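Local coordinates for maintenance of ploidy protein MOB1 (Saccharomyces cerevisiae, PDB 2HJN), which activates the protein kinase DBF2 by binding to it, which allows the upstream kinase CDC15 to phosphorylate it in the yeast mitotic exit network, at residues E75-L79 against F211-L217; S96-C101 against H188-E194; C106-T112 against A182-H188. All coordinates share one frame; numbering follows the deposited sequence.

Contact 1. Residues E75-L79 against F211-L217; sequences ENEWL and FAQEFEL
L79 sets one methyl, CD2, over the F215 ring, 3.7 Å from its centroid and 6° off the ring normal, a CH-pi contact over the centre of a flat face. The same methyl reaches F211, with L79 CD2 3.6 Å from F211 CZ, so one leucine branch serves two phenylalanines. Its other branch, CD1, meets L217 CD2 tip to tip. W78 completes an aromatic cluster with F211 and F215. F215 comes to the indole's edge, where its CZ lies 3.6 Å from W78 CD1, and the F211 ring lies oblique to the indole, the planes 32° apart. W78 NE1 is satisfied by the carbonyl of V67, which fixes the turn of the indole. The carboxylate of E75 slides past the rim of F215, E75 OE1 standing 3.4 Å from F215 CD1 near the ring plane, where the slightly positive ring hydrogens suit an anion. F215 directs its CB at helix 75-97, and CG, anti to the carbonyl carbon (chi1 -61°), carries the ring on to L79 and W78. E214 CG lies against the opposite face, near its rim. With an alanine in place of F215, L79 CD2 would probably lose the face it covers and a gap would open beside W78. Farther out, H82 stacks on F211, and L217 packs on helix 165-187. Just after F211, helix 198-214 ends in a Schellman motif, with E216 at positive phi and L217 N bonded to A212 O. Thus the start of helix 75-97 packs on the end of helix 198-214 and the turn after it, in the helical Mob1/phocein fold.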
loop_
_atom_site.group_PDB
_atom_site.type_symbol
_atom_site.label_atom_id
_atom_site.label_comp_id
_atom_site.label_asym_id
_atom_site.label_seq_id
_atom_site.Cartn_x
_atom_site.Cartn_y
_atom_site.Cartn_z
ATOM N N GLU A 75 -16.025 22.374 -13.370
ATOM C CA GLU A 75 -16.291 20.944 -13.543
ATOM C C GLU A 75 -15.096 20.137 -14.087
ATOM O O GLU A 75 -14.774 19.063 -13.549
ATOM C CB GLU A 75 -17.537 20.723 -14.426
ATOM C CG GLU A 75 -17.826 19.260 -14.742
ATOM C CD GLU A 75 -19.211 19.005 -15.338
ATOM O OE1 GLU A 75 -20.039 18.328 -14.696
ATOM O OE2 GLU A 75 -19.472 19.431 -16.471
ATOM N N ASN A 76 -14.480 20.641 -15.166
ATOM C CA ASN A 76 -13.198 20.112 -15.705
ATOM C C ASN A 76 -12.090 20.010 -14.668
ATOM O O ASN A 76 -11.364 18.999 -14.633
ATOM C CB ASN A 76 -12.691 20.980 -16.858
ATOM C CG ASN A 76 -13.506 20.809 -18.119
ATOM O OD1 ASN A 76 -14.341 19.898 -18.228
ATOM N ND2 ASN A 76 -13.277 21.699 -19.092
ATOM N N GLU A 77 -11.929 21.061 -13.843
ATOM C CA GLU A 77 -10.915 21.025 -12.806
ATOM C C GLU A 77 -11.185 19.960 -11.745
ATOM O O GLU A 77 -10.277 19.209 -11.363
ATOM C CB GLU A 77 -10.714 22.379 -12.147
ATOM C CG GLU A 77 -9.357 22.927 -12.419
ATOM C CD GLU A 77 -9.165 24.310 -11.858
ATOM O OE1 GLU A 77 -8.947 24.440 -10.618
ATOM O OE2 GLU A 77 -9.229 25.263 -12.681
ATOM N N TRP A 78 -12.430 19.944 -11.272
ATOM C CA TRP A 78 -12.935 18.974 -10.318
ATOM C C TRP A 78 -12.722 17.539 -10.854
ATOM O O TRP A 78 -12.169 16.677 -10.157
ATOM C CB TRP A 78 -14.422 19.279 -10.066
ATOM C CG TRP A 78 -15.101 18.446 -9.013
ATOM C CD1 TRP A 78 -16.056 17.503 -9.216
ATOM C CD2 TRP A 78 -14.868 18.495 -7.600
ATOM N NE1 TRP A 78 -16.451 16.970 -8.013
ATOM C CE2 TRP A 78 -15.741 17.559 -7.005
ATOM C CE3 TRP A 78 -14.017 19.248 -6.786
ATOM C CZ2 TRP A 78 -15.781 17.339 -5.629
ATOM C CZ3 TRP A 78 -14.059 19.043 -5.407
ATOM C CH2 TRP A 78 -14.925 18.090 -4.848
ATOM N N LEU A 79 -13.115 17.291 -12.097
ATOM C CA LEU A 79 -12.899 15.964 -12.698
ATOM C C LEU A 79 -11.398 15.612 -12.929
ATOM O O LEU A 79 -10.987 14.477 -12.640
ATOM C CB LEU A 79 -13.737 15.782 -13.954
ATOM C CG LEU A 79 -15.266 16.009 -13.889
ATOM C CD1 LEU A 79 -16.000 15.243 -14.985
ATOM C CD2 LEU A 79 -15.902 15.787 -12.545
ATOM N N PHE A 211 -18.543 8.671 -7.902
ATOM C CA PHE A 211 -18.049 9.822 -8.667
ATOM C C PHE A 211 -18.455 9.700 -10.146
ATOM O O PHE A 211 -19.022 10.637 -10.724
ATOM C CB PHE A 211 -16.537 9.977 -8.483
ATOM C CG PHE A 211 -16.015 11.309 -8.910
ATOM C CD1 PHE A 211 -15.874 12.338 -7.987
ATOM C CD2 PHE A 211 -15.649 11.531 -10.225
ATOM C CE1 PHE A 211 -15.426 13.567 -8.366
ATOM C CE2 PHE A 211 -15.193 12.782 -10.617
ATOM C CZ PHE A 211 -15.083 13.791 -9.679
ATOM N N ALA A 212 -18.232 8.525 -10.738
ATOM C CA ALA A 212 -18.698 8.230 -12.075
ATOM C C ALA A 212 -20.220 8.354 -12.261
ATOM O O ALA A 212 -20.675 8.793 -13.322
ATOM C CB ALA A 212 -18.231 6.855 -12.498
ATOM N N GLN A 213 -21.004 7.937 -11.269
ATOM C CA GLN A 213 -22.478 8.054 -11.326
ATOM C C GLN A 213 -22.932 9.557 -11.335
ATOM O O GLN A 213 -23.707 9.967 -12.195
ATOM C CB GLN A 213 -23.099 7.253 -10.167
ATOM C CG GLN A 213 -24.638 7.301 -10.039
ATOM C CD GLN A 213 -25.134 6.808 -8.676
ATOM O OE1 GLN A 213 -25.901 5.851 -8.609
ATOM N NE2 GLN A 213 -24.696 7.459 -7.587
ATOM N N GLU A 214 -22.419 10.353 -10.399
ATOM C CA GLU A 214 -22.735 11.782 -10.267
ATOM C C GLU A 214 -22.596 12.573 -11.577
ATOM O O GLU A 214 -23.334 13.549 -11.801
ATOM C CB GLU A 214 -21.846 12.424 -9.204
ATOM C CG GLU A 214 -22.038 13.949 -9.027
ATOM C CD GLU A 214 -23.455 14.344 -8.557
ATOM O OE1 GLU A 214 -24.047 13.593 -7.768
ATOM O OE2 GLU A 214 -23.951 15.419 -8.961
ATOM N N PHE A 215 -21.642 12.162 -12.414
ATOM C CA PHE A 215 -21.351 12.869 -13.661
ATOM C C PHE A 215 -21.646 12.077 -14.919
ATOM O O PHE A 215 -21.283 12.503 -16.017
ATOM C CB PHE A 215 -19.894 13.359 -13.642
ATOM C CG PHE A 215 -19.618 14.303 -12.531
ATOM C CD1 PHE A 215 -19.988 15.647 -12.635
ATOM C CD2 PHE A 215 -19.040 13.847 -11.344
ATOM C CE1 PHE A 215 -19.730 16.513 -11.608
ATOM C CE2 PHE A 215 -18.802 14.718 -10.304
ATOM C CZ PHE A 215 -19.150 16.065 -10.433
ATOM N N GLU A 216 -22.300 10.929 -14.751
ATOM C CA GLU A 216 -22.576 9.952 -15.820
ATOM C C GLU A 216 -21.388 9.523 -16.697
ATOM O O GLU A 216 -21.536 9.293 -17.889
ATOM C CB GLU A 216 -23.860 10.235 -16.670
ATOM C CG GLU A 216 -24.715 11.443 -16.392
ATOM C CD GLU A 216 -25.777 11.673 -17.517
ATOM O OE1 GLU A 216 -26.791 10.928 -17.571
ATOM O OE2 GLU A 216 -25.573 12.588 -18.361
ATOM N N LEU A 217 -20.218 9.372 -16.080
ATOM C CA LEU A 217 -19.001 8.995 -16.779
ATOM C C LEU A 217 -18.991 7.492 -17.132
ATOM O O LEU A 217 -18.477 7.079 -18.179
ATOM C CB LEU A 217 -17.770 9.389 -15.924
ATOM C CG LEU A 217 -17.758 10.858 -15.435
ATOM C CD1 LEU A 217 -16.717 11.152 -14.354
ATOM C CD2 LEU A 217 -17.624 11.820 -16.566
#

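Contact 2. Residues S96-C101 against H188-E194; sequences SITEFC and HFNEILE. With ZN (zinc ion), chain B.
Half of the Cys2His2 zinc site of MOB1 is assembled here, where the end of helix 75-97 and the turn after it face the short helix 189-194. C101 SG binds the zinc ion at 2.4 Å and H188 NE2 at 2.1 Å; C106 and H183 complete the set. With SG anti to the backbone N (chi1 -176°), C101 brings its thiolate to the metal while its CB lies beside H188 NE2. Histidine suits position 188 because its two nitrogens do separate work: NE2 goes to the metal, and ND1 donates to E191 OE1 at 2.9 Å. That oxygen accepts on its syn lone pair, in the plane of the imidazole. This second-shell carboxylate fixes the rotation of the ring and would probably strengthen NE2 as a ligand by drawing on the ND1 proton. E191 bends at chi2 and slides past F100 in the opposite direction. Its CG rests over one face of the phenyl ring, 3.9 Å from the centroid, and its carboxylate is turned within 9° of the ring plane. I97 fills the apolar side with both branches, CD1 lying near the H188 ring and CG2 packing on E191 CB and on I192 CD1. This contact also borders the dimer interface: H30 of the second subunit meets the F100 ring edge-to-face, and its NE2 is hydrogen-bonded to E194 OE1. One water donates to F100 O at 2.7 Å, an oxygen also hydrogen-bonded to T105 OG1, and, more weakly, to E191 OE2 at 3.5 Å.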
loop_
_atom_site.group_PDB
_atom_site.type_symbol
_atom_site.label_atom_id
_atom_site.label_comp_id
_atom_site.label_asym_id
_atom_site.label_seq_id
_atom_site.Cartn_x
_atom_site.Cartn_y
_atom_site.Cartn_z
ATOM N N SER A 96 0.673 -2.734 -3.608
ATOM C CA SER A 96 0.680 -3.572 -2.408
ATOM C C SER A 96 0.746 -5.083 -2.716
ATOM O O SER A 96 1.300 -5.887 -1.936
ATOM C CB SER A 96 -0.532 -3.247 -1.505
ATOM O OG SER A 96 -1.720 -3.847 -1.995
ATOM N N ILE A 97 0.204 -5.470 -3.866
ATOM C CA ILE A 97 0.135 -6.895 -4.212
ATOM C C ILE A 97 0.966 -7.287 -5.444
ATOM O O ILE A 97 0.858 -8.424 -5.933
ATOM C CB ILE A 97 -1.337 -7.411 -4.303
ATOM C CG1 ILE A 97 -2.212 -6.511 -5.201
ATOM C CG2 ILE A 97 -1.927 -7.467 -2.921
ATOM C CD1 ILE A 97 -2.194 -6.854 -6.666
ATOM N N THR A 98 1.781 -6.346 -5.928
ATOM C CA THR A 98 2.430 -6.508 -7.244
ATOM C C THR A 98 3.303 -7.781 -7.396
ATOM O O THR A 98 3.414 -8.371 -8.523
ATOM C CB THR A 98 3.292 -5.267 -7.601
ATOM O OG1 THR A 98 3.781 -5.429 -8.927
ATOM C CG2 THR A 98 4.525 -5.122 -6.647
ATOM N N GLU A 99 3.919 -8.202 -6.296
ATOM C CA GLU A 99 4.736 -9.427 -6.335
ATOM C C GLU A 99 3.915 -10.699 -6.525
ATOM O O GLU A 99 4.489 -11.735 -6.800
ATOM C CB GLU A 99 5.642 -9.582 -5.098
ATOM C CG GLU A 99 6.763 -8.568 -4.958
ATOM C CD GLU A 99 7.624 -8.835 -3.694
ATOM O OE1 GLU A 99 8.286 -9.878 -3.608
ATOM O OE2 GLU A 99 7.602 -8.019 -2.775
ATOM N N PHE A 100 2.589 -10.631 -6.361
ATOM C CA PHE A 100 1.675 -11.792 -6.548
ATOM C C PHE A 100 1.035 -11.854 -7.946
ATOM O O PHE A 100 0.293 -12.778 -8.254
ATOM C CB PHE A 100 0.563 -11.749 -5.494
ATOM C CG PHE A 100 1.080 -11.614 -4.066
ATOM C CD1 PHE A 100 0.829 -10.460 -3.326
ATOM C CD2 PHE A 100 1.860 -12.609 -3.502
ATOM C CE1 PHE A 100 1.319 -10.313 -2.023
ATOM C CE2 PHE A 100 2.359 -12.473 -2.193
ATOM C CZ PHE A 100 2.080 -11.318 -1.452
ATOM N N CYS A 101 1.338 -10.866 -8.784
ATOM C CA CYS A 101 0.822 -10.800 -10.166
ATOM C C CYS A 101 1.995 -10.739 -11.159
ATOM O O CYS A 101 2.590 -9.694 -11.406
ATOM C CB CYS A 101 -0.129 -9.621 -10.321
ATOM S SG CYS A 101 -0.906 -9.482 -11.925
ATOM N N HIS A 188 -6.905 -11.182 -7.084
ATOM C CA HIS A 188 -5.967 -10.938 -5.961
ATOM C C HIS A 188 -6.589 -10.586 -4.615
ATOM O O HIS A 188 -5.891 -10.103 -3.728
ATOM C CB HIS A 188 -4.907 -9.893 -6.382
ATOM C CG HIS A 188 -4.101 -10.339 -7.569
ATOM N ND1 HIS A 188 -3.168 -11.350 -7.489
ATOM C CD2 HIS A 188 -4.207 -10.027 -8.883
ATOM C CE1 HIS A 188 -2.667 -11.583 -8.690
ATOM N NE2 HIS A 188 -3.273 -10.787 -9.558
ATOM N N PHE A 189 -7.889 -10.798 -4.452
ATOM C CA PHE A 189 -8.527 -10.323 -3.193
ATOM C C PHE A 189 -7.968 -10.992 -1.947
ATOM O O PHE A 189 -7.918 -10.334 -0.907
ATOM C CB PHE A 189 -10.045 -10.424 -3.222
ATOM C CG PHE A 189 -10.772 -9.657 -2.100
ATOM C CD1 PHE A 189 -11.090 -8.287 -2.242
ATOM C CD2 PHE A 189 -11.219 -10.309 -0.935
ATOM C CE1 PHE A 189 -11.761 -7.581 -1.210
ATOM C CE2 PHE A 189 -11.871 -9.589 0.084
ATOM C CZ PHE A 189 -12.151 -8.243 -0.053
ATOM N N ASN A 190 -7.620 -12.276 -2.030
ATOM C CA ASN A 190 -7.014 -12.994 -0.870
ATOM C C ASN A 190 -5.767 -12.323 -0.298
ATOM O O ASN A 190 -5.495 -12.405 0.895
ATOM C CB ASN A 190 -6.704 -14.496 -1.129
ATOM C CG ASN A 190 -6.123 -14.804 -2.540
ATOM O OD1 ASN A 190 -6.138 -15.976 -2.954
ATOM N ND2 ASN A 190 -5.614 -13.784 -3.273
ATOM N N GLU A 191 -5.034 -11.648 -1.170
ATOM C CA GLU A 191 -3.738 -11.048 -0.802
ATOM C C GLU A 191 -4.001 -9.687 -0.183
ATOM O O GLU A 191 -3.340 -9.288 0.739
ATOM C CB GLU A 191 -2.834 -10.982 -2.034
ATOM C CG GLU A 191 -2.233 -12.376 -2.439
ATOM C CD GLU A 191 -2.439 -12.732 -3.913
ATOM O OE1 GLU A 191 -2.998 -11.927 -4.670
ATOM O OE2 GLU A 191 -2.040 -13.836 -4.335
ATOM N N ILE A 192 -5.014 -9.009 -0.683
ATOM C CA ILE A 192 -5.456 -7.733 -0.168
ATOM C C ILE A 192 -5.907 -7.951 1.309
ATOM O O ILE A 192 -5.549 -7.196 2.221
ATOM C CB ILE A 192 -6.591 -7.156 -1.098
ATOM C CG1 ILE A 192 -6.017 -6.547 -2.425
ATOM C CG2 ILE A 192 -7.581 -6.169 -0.327
ATOM C CD1 ILE A 192 -4.999 -5.403 -2.137
ATOM N N LEU A 193 -6.675 -9.014 1.505
ATOM C CA LEU A 193 -7.144 -9.471 2.828
ATOM C C LEU A 193 -6.012 -9.828 3.800
ATOM O O LEU A 193 -6.020 -9.406 4.970
ATOM C CB LEU A 193 -8.069 -10.708 2.603
ATOM C CG LEU A 193 -9.176 -11.097 3.582
ATOM C CD1 LEU A 193 -10.080 -9.939 3.851
ATOM C CD2 LEU A 193 -9.991 -12.280 3.016
ATOM N N GLU A 194 -5.055 -10.635 3.347
ATOM C CA GLU A 194 -3.788 -10.892 4.110
ATOM C C GLU A 194 -3.113 -9.606 4.682
ATOM O O GLU A 194 -2.539 -9.624 5.788
ATOM C CB GLU A 194 -2.808 -11.625 3.190
ATOM C CG GLU A 194 -1.510 -12.144 3.808
ATOM C CD GLU A 194 -0.312 -12.243 2.792
ATOM O OE1 GLU A 194 0.819 -11.934 3.260
ATOM O OE2 GLU A 194 -0.485 -12.625 1.558
HETATM ZN ZN ZN B . -2.813 -10.855 -11.572
HETATM O O HOH W 1 -1.451 -14.684 -7.627
#

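Contact 3. Residues C106-T112 against A182-H188; sequences CPRMIAT and AHIYCHH. With ZN (zinc ion), chain B.
Two histidines one helical turn apart, H183 and H187, grip the backbone of a loop that has no regular structure, and H183 binds zinc with its other nitrogen. This is the other side of the Cys2His2 zinc site, joining the end of helix 165-187 to the loop 106-112. H183 NE2 and C106 SG bind the metal at 2.1 and 2.3 Å; C101 and H188 supply the other ligands. C106 SG stands at the edge of the H183 ring, near its plane. The other ring nitrogen, H183 ND1, donates to I110 O at 2.9 Å with an N-H...O angle of 174°, lying in both the ring plane and the carbonyl plane. So straight a bond fixes the rotation of the imidazole, and the carbonyl would probably make NE2 a better donor to the metal. The selenium of M109, a selenomethionine, lies obliquely against the same ring, 3.9 Å from H183 CG; the chain bends at chi2 to bring it there. The small side chain of A111 lets the loop come close to the helix: A111 CB meets A182 CB at 3.8 Å. Across the contact, the nearest CA atoms are those of A111 and H183. T112 CG2 packs on C186 SG, and I110 lays CG1 and CD1 against H187, the two side chains crossing at about a right angle. H187 plays the acceptor: T112 N donates to H187 NE2 at 2.9 Å, tilted 24° from the plane of the imidazole and bent to 136° at the hydrogen.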
loop_
_atom_site.group_PDB
_atom_site.type_symbol
_atom_site.label_atom_id
_atom_site.label_comp_id
_atom_site.label_asym_id
_atom_site.label_seq_id
_atom_site.Cartn_x
_atom_site.Cartn_y
_atom_site.Cartn_z
ATOM N N CYS A 106 -0.648 -14.856 -13.948
ATOM C CA CYS A 106 -1.739 -14.250 -14.716
ATOM C C CYS A 106 -1.305 -13.999 -16.174
ATOM O O CYS A 106 -0.964 -12.849 -16.546
ATOM C CB CYS A 106 -2.265 -12.936 -14.028
ATOM S SG CYS A 106 -2.622 -13.084 -12.249
ATOM N N PRO A 107 -1.364 -15.075 -17.028
ATOM C CA PRO A 107 -0.967 -14.973 -18.427
ATOM C C PRO A 107 -1.867 -14.129 -19.357
ATOM O O PRO A 107 -1.454 -13.856 -20.474
ATOM C CB PRO A 107 -0.899 -16.446 -18.910
ATOM C CG PRO A 107 -1.653 -17.239 -17.941
ATOM C CD PRO A 107 -1.797 -16.450 -16.651
ATOM N N ARG A 108 -3.070 -13.762 -18.903
ATOM C CA ARG A 108 -3.981 -12.932 -19.646
ATOM C C ARG A 108 -4.577 -11.904 -18.666
ATOM O O ARG A 108 -4.745 -12.178 -17.464
ATOM C CB ARG A 108 -5.131 -13.750 -20.248
ATOM C CG ARG A 108 -4.754 -14.716 -21.382
ATOM C CD ARG A 108 -6.047 -15.486 -21.831
ATOM N NE ARG A 108 -6.722 -16.149 -20.700
ATOM C CZ ARG A 108 -8.037 -16.404 -20.614
ATOM N NH1 ARG A 108 -8.868 -16.040 -21.597
ATOM N NH2 ARG A 108 -8.527 -17.020 -19.525
HETATM N N MSE A 109 -4.954 -10.756 -19.191
HETATM C CA MSE A 109 -5.605 -9.738 -18.337
HETATM C C MSE A 109 -7.087 -10.109 -18.251
HETATM O O MSE A 109 -7.867 -9.762 -19.136
HETATM C CB MSE A 109 -5.363 -8.323 -18.894
HETATM C CG MSE A 109 -6.049 -7.206 -18.129
HETATM SE SE MSE A 109 -5.355 -7.011 -16.285
HETATM C CE MSE A 109 -6.268 -5.311 -16.092
ATOM N N ILE A 110 -7.476 -10.817 -17.189
ATOM C CA ILE A 110 -8.847 -11.295 -17.055
ATOM C C ILE A 110 -9.541 -10.817 -15.772
ATOM O O ILE A 110 -8.886 -10.334 -14.852
ATOM C CB ILE A 110 -8.937 -12.830 -17.216
ATOM C CG1 ILE A 110 -8.161 -13.538 -16.078
ATOM C CG2 ILE A 110 -8.337 -13.210 -18.602
ATOM C CD1 ILE A 110 -8.232 -15.016 -16.060
ATOM N N ALA A 111 -10.874 -10.954 -15.734
ATOM C CA ALA A 111 -11.665 -10.599 -14.566
ATOM C C ALA A 111 -12.700 -11.668 -14.580
ATOM O O ALA A 111 -13.757 -11.475 -15.183
ATOM C CB ALA A 111 -12.317 -9.217 -14.775
ATOM N N THR A 112 -12.368 -12.789 -13.935
ATOM C CA THR A 112 -12.916 -14.125 -14.204
ATOM C C THR A 112 -12.741 -14.596 -15.642
ATOM O O THR A 112 -12.369 -13.813 -16.511
ATOM C CB THR A 112 -14.413 -14.257 -13.875
ATOM O OG1 THR A 112 -15.165 -13.597 -14.882
ATOM C CG2 THR A 112 -14.751 -13.657 -12.458
ATOM N N ALA A 182 -11.128 -4.425 -11.557
ATOM C CA ALA A 182 -11.749 -5.735 -11.855
ATOM C C ALA A 182 -10.746 -6.887 -11.686
ATOM O O ALA A 182 -11.078 -7.958 -11.127
ATOM C CB ALA A 182 -12.405 -5.761 -13.265
ATOM N N HIS A 183 -9.524 -6.702 -12.188
ATOM C CA HIS A 183 -8.495 -7.757 -12.026
ATOM C C HIS A 183 -8.147 -8.012 -10.535
ATOM O O HIS A 183 -7.943 -9.169 -10.116
ATOM C CB HIS A 183 -7.221 -7.435 -12.841
ATOM C CG HIS A 183 -6.217 -8.543 -12.810
ATOM N ND1 HIS A 183 -6.456 -9.781 -13.373
ATOM C CD2 HIS A 183 -5.040 -8.649 -12.145
ATOM C CE1 HIS A 183 -5.450 -10.589 -13.090
ATOM N NE2 HIS A 183 -4.578 -9.926 -12.342
ATOM N N ILE A 184 -8.022 -6.930 -9.753
ATOM C CA ILE A 184 -7.671 -7.038 -8.327
ATOM C C ILE A 184 -8.698 -7.862 -7.568
ATOM O O ILE A 184 -8.351 -8.790 -6.849
ATOM C CB ILE A 184 -7.473 -5.613 -7.597
ATOM C CG1 ILE A 184 -6.227 -4.880 -8.083
ATOM C CG2 ILE A 184 -7.223 -5.756 -6.069
ATOM C CD1 ILE A 184 -6.250 -3.388 -7.768
ATOM N N TYR A 185 -9.982 -7.508 -7.730
ATOM C CA TYR A 185 -11.078 -8.157 -6.986
ATOM C C TYR A 185 -11.231 -9.616 -7.376
ATOM O O TYR A 185 -11.454 -10.481 -6.520
ATOM C CB TYR A 185 -12.403 -7.427 -7.315
ATOM C CG TYR A 185 -12.760 -6.338 -6.351
ATOM C CD1 TYR A 185 -12.717 -4.994 -6.744
ATOM C CD2 TYR A 185 -13.103 -6.640 -5.016
ATOM C CE1 TYR A 185 -13.031 -3.972 -5.842
ATOM C CE2 TYR A 185 -13.405 -5.628 -4.106
ATOM C CZ TYR A 185 -13.367 -4.290 -4.525
ATOM O OH TYR A 185 -13.701 -3.257 -3.645
ATOM N N CYS A 186 -11.170 -9.902 -8.686
ATOM C CA CYS A 186 -11.395 -11.270 -9.200
ATOM C C CYS A 186 -10.166 -12.208 -9.089
ATOM O O CYS A 186 -10.321 -13.443 -9.035
ATOM C CB CYS A 186 -11.917 -11.257 -10.636
ATOM S SG CYS A 186 -13.489 -10.388 -10.828
ATOM N N HIS A 187 -8.967 -11.653 -9.028
ATOM C CA HIS A 187 -7.781 -12.501 -8.963
ATOM C C HIS A 187 -6.789 -12.301 -7.818
ATOM O O HIS A 187 -5.939 -13.181 -7.577
ATOM C CB HIS A 187 -7.137 -12.560 -10.367
ATOM C CG HIS A 187 -8.106 -13.079 -11.398
ATOM N ND1 HIS A 187 -8.423 -14.411 -11.493
ATOM C CD2 HIS A 187 -8.937 -12.437 -12.257
ATOM C CE1 HIS A 187 -9.336 -14.582 -12.432
ATOM N NE2 HIS A 187 -9.686 -13.393 -12.889
ATOM N N HIS A 188 -6.905 -11.182 -7.084
ATOM C CA HIS A 188 -5.967 -10.938 -5.961
ATOM C C HIS A 188 -6.589 -10.586 -4.615
ATOM O O HIS A 188 -5.891 -10.103 -3.728
ATOM C CB HIS A 188 -4.907 -9.893 -6.382
ATOM C CG HIS A 188 -4.101 -10.339 -7.569
ATOM N ND1 HIS A 188 -3.168 -11.350 -7.489
ATOM C CD2 HIS A 188 -4.207 -10.027 -8.883
ATOM C CE1 HIS A 188 -2.667 -11.583 -8.690
ATOM N NE2 HIS A 188 -3.273 -10.787 -9.558
HETATM ZN ZN ZN B . -2.813 -10.855 -11.572
#

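In the fold
Contacts 2 and 3 are two sides of one zinc site: their centres lie about 11 Å apart, they share H188, and together they supply all four ligands. Contact 1 lies on the opposite side of the chain's centre, about 29 Å from contact 2 and about 27 Å from contact 3, centre to centre. Helix 75-97 links the two regions, its start in contact 1 and its end in contact 2. Along the chain the first segments come in the order 1, 2, 3 and their partners return in the order 3, 2, 1. The zinc thus joins the turn after helix 75-97, the loop 106-112 and the end of helix 165-187, while the start of helix 75-97 packs on helix 198-214 without metal.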